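Local coordinates for protein homocysteine S-methyltransferase (Escherichia coli, PDB 5DMM) that transfers a methyl group from S-methylmethionine, or less efficiently from S-adenosylmethionine, to homocysteine in a zinc-dependent reaction that yields methionine, at residues E26-R30 / I51-D57. Residues are numbered along the deposited sequence; the frame is centred on the assembly and turned at random.
Sequences ELEAR and IREVHLD
Arg30 reaches across from the end of helix 24-29 to Asp57 and Glu53 on helix 48-61, and its guanidinium joins the two helices through charge. Arginine suits the place: its chain, extended from CG to NE, ends in a flat group with several N-H, able to serve Glu26 and Asp57 at once. Arg30 NH2 forms a salt bridge with OD2 of Asp57 at 2.7 Å, the oxygen lying at the guanidinium edge near its plane, while the Asp57 carboxylate is turned 79° from that plane. Glu53 comes in differently: its CB sits over one guanidinium face, and Glu53 OE1 is 3.4 Å from Arg30 NH1 but well out of the plane, so that attraction is purely electrostatic.

Glu26, one helical turn before Arg30, holds the guanidinium side-on. Glu26 OE1 accepts from Arg30 NE and NH2, the latter at 3.0 Å through its syn lone pair, and this fixes the rotation of the group. The bend at chi2 (-93°) leaves Glu26 OE1 just 3.1 Å from Asp57 OD2, a meeting of acceptors probably offset by Arg30 NH2, which meets both. A water lies 3.2 Å from Glu26 OE2 and also near the Asp57 carboxylate.

Beneath the charges, beta-branched Val54 presents CG2 to CB of Glu26 at 3.6 Å and to CD2 of Leu27 at 3.9 Å. Leu27 also touches Ile51. Arg30 would favour charged acids, whereas crowding would probably raise the pKa of Glu26 or Asp57; Arg52 adds a more distant positive charge. The network fastens short helix 24-29, after the first strand, to helix 48-61, the TIM barrel's first large helix.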
loop_
_atom_site.group_PDB
_atom_site.type_symbol
_atom_site.label_atom_id
_atom_site.label_comp_id
_atom_site.label_asym_id
_atom_site.label_seq_id
_atom_site.Cartn_x
_atom_site.Cartn_y
_atom_site.Cartn_z
ATOM N N GLU A 26 11.073 -1.565 11.699
ATOM C CA GLU A 26 12.313 -2.243 11.378
ATOM C C GLU A 26 13.475 -1.272 11.230
ATOM O O GLU A 26 14.589 -1.574 11.640
ATOM C CB GLU A 26 12.138 -3.066 10.102
ATOM C CG GLU A 26 11.583 -4.462 10.363
ATOM C CD GLU A 26 12.685 -5.494 10.539
ATOM O OE1 GLU A 26 13.787 -5.287 9.979
ATOM O OE2 GLU A 26 12.459 -6.510 11.230
ATOM N N LEU A 27 13.218 -0.110 10.641
ATOM C CA LEU A 27 14.283 0.890 10.494
ATOM C C LEU A 27 14.715 1.420 11.851
ATOM O O LEU A 27 15.914 1.583 12.121
ATOM C CB LEU A 27 13.821 2.039 9.603
ATOM C CG LEU A 27 13.638 1.702 8.128
ATOM C CD1 LEU A 27 13.132 2.927 7.353
ATOM C CD2 LEU A 27 14.957 1.215 7.528
ATOM N N GLU A 28 13.737 1.697 12.705
ATOM C CA GLU A 28 14.017 2.141 14.066
ATOM C C GLU A 28 14.799 1.111 14.885
ATOM O O GLU A 28 15.701 1.471 15.653
ATOM C CB GLU A 28 12.710 2.483 14.777
ATOM C CG GLU A 28 12.027 3.715 14.223
ATOM C CD GLU A 28 10.895 4.175 15.108
ATOM O OE1 GLU A 28 10.281 3.309 15.771
ATOM O OE2 GLU A 28 10.631 5.398 15.150
ATOM N N ALA A 29 14.451 -0.166 14.733
ATOM C CA ALA A 29 15.191 -1.233 15.404
ATOM C C ALA A 29 16.660 -1.246 14.971
ATOM O O ALA A 29 17.537 -1.625 15.744
ATOM C CB ALA A 29 14.548 -2.588 15.125
ATOM N N ARG A 30 16.922 -0.827 13.734
ATOM C CA ARG A 30 18.275 -0.819 13.194
ATOM C C ARG A 30 18.987 0.504 13.470
ATOM O O ARG A 30 20.100 0.726 12.999
ATOM C CB ARG A 30 18.244 -1.127 11.691
ATOM C CG ARG A 30 17.720 -2.557 11.400
ATOM C CD ARG A 30 17.633 -2.904 9.909
ATOM N NE ARG A 30 16.808 -4.097 9.671
ATOM C CZ ARG A 30 17.285 -5.321 9.446
ATOM N NH1 ARG A 30 18.591 -5.534 9.410
ATOM N NH2 ARG A 30 16.453 -6.337 9.254
ATOM N N ILE A 51 16.681 0.271 4.003
ATOM C CA ILE A 51 15.363 0.042 3.397
ATOM C C ILE A 51 15.360 -1.258 2.586
ATOM O O ILE A 51 14.422 -2.068 2.668
ATOM C CB ILE A 51 14.952 1.239 2.513
ATOM C CG1 ILE A 51 14.627 2.449 3.397
ATOM C CG2 ILE A 51 13.751 0.891 1.632
ATOM C CD1 ILE A 51 14.304 3.726 2.588
ATOM N N ARG A 52 16.417 -1.457 1.807
ATOM C CA ARG A 52 16.574 -2.682 1.032
ATOM C C ARG A 52 16.631 -3.905 1.955
ATOM O O ARG A 52 16.029 -4.944 1.657
ATOM C CB ARG A 52 17.838 -2.596 0.169
ATOM C CG ARG A 52 18.137 -3.810 -0.697
ATOM C CD ARG A 52 19.651 -3.890 -0.956
ATOM N NE ARG A 52 20.355 -4.243 0.285
ATOM C CZ ARG A 52 21.505 -3.711 0.705
ATOM N NH1 ARG A 52 22.132 -2.783 -0.008
ATOM N NH2 ARG A 52 22.032 -4.113 1.853
ATOM N N GLU A 53 17.343 -3.772 3.075
ATOM C CA GLU A 53 17.451 -4.861 4.046
ATOM C C GLU A 53 16.082 -5.221 4.633
ATOM O O GLU A 53 15.764 -6.397 4.828
ATOM C CB GLU A 53 18.435 -4.486 5.158
ATOM C CG GLU A 53 19.895 -4.554 4.710
ATOM C CD GLU A 53 20.893 -4.148 5.797
ATOM O OE1 GLU A 53 20.552 -4.255 6.996
ATOM O OE2 GLU A 53 22.021 -3.719 5.443
ATOM N N VAL A 54 15.269 -4.210 4.922
ATOM C CA VAL A 54 13.947 -4.480 5.481
ATOM C C VAL A 54 13.054 -5.185 4.462
ATOM O O VAL A 54 12.314 -6.112 4.817
ATOM C CB VAL A 54 13.259 -3.194 5.965
ATOM C CG1 VAL A 54 11.816 -3.508 6.379
ATOM C CG2 VAL A 54 14.035 -2.592 7.128
ATOM N N HIS A 55 13.124 -4.767 3.199
ATOM C CA HIS A 55 12.352 -5.458 2.161
ATOM C C HIS A 55 12.789 -6.931 2.083
ATOM O O HIS A 55 11.966 -7.845 1.979
ATOM C CB HIS A 55 12.523 -4.782 0.796
ATOM C CG HIS A 55 11.820 -3.463 0.666
ATOM N ND1 HIS A 55 10.487 -3.293 0.966
ATOM C CD2 HIS A 55 12.267 -2.257 0.238
ATOM C CE1 HIS A 55 10.143 -2.035 0.732
ATOM N NE2 HIS A 55 11.203 -1.389 0.287
ATOM N N LEU A 56 14.097 -7.159 2.154
ATOM C CA LEU A 56 14.621 -8.521 2.098
ATOM C C LEU A 56 14.134 -9.324 3.306
ATOM O O LEU A 56 13.754 -10.490 3.182
ATOM C CB LEU A 56 16.149 -8.505 2.041
ATOM C CG LEU A 56 16.836 -9.873 2.100
ATOM C CD1 LEU A 56 16.416 -10.746 0.917
ATOM C CD2 LEU A 56 18.361 -9.706 2.161
ATOM N N ASP A 57 14.138 -8.681 4.467
ATOM C CA ASP A 57 13.603 -9.259 5.703
ATOM C C ASP A 57 12.162 -9.766 5.542
ATOM O O ASP A 57 11.799 -10.867 5.992
ATOM C CB ASP A 57 13.656 -8.199 6.801
ATOM C CG ASP A 57 13.780 -8.783 8.180
ATOM O OD1 ASP A 57 13.188 -9.857 8.443
ATOM O OD2 ASP A 57 14.474 -8.151 9.008
HETATM O O HOH W 1 13.423 -9.534 11.075
#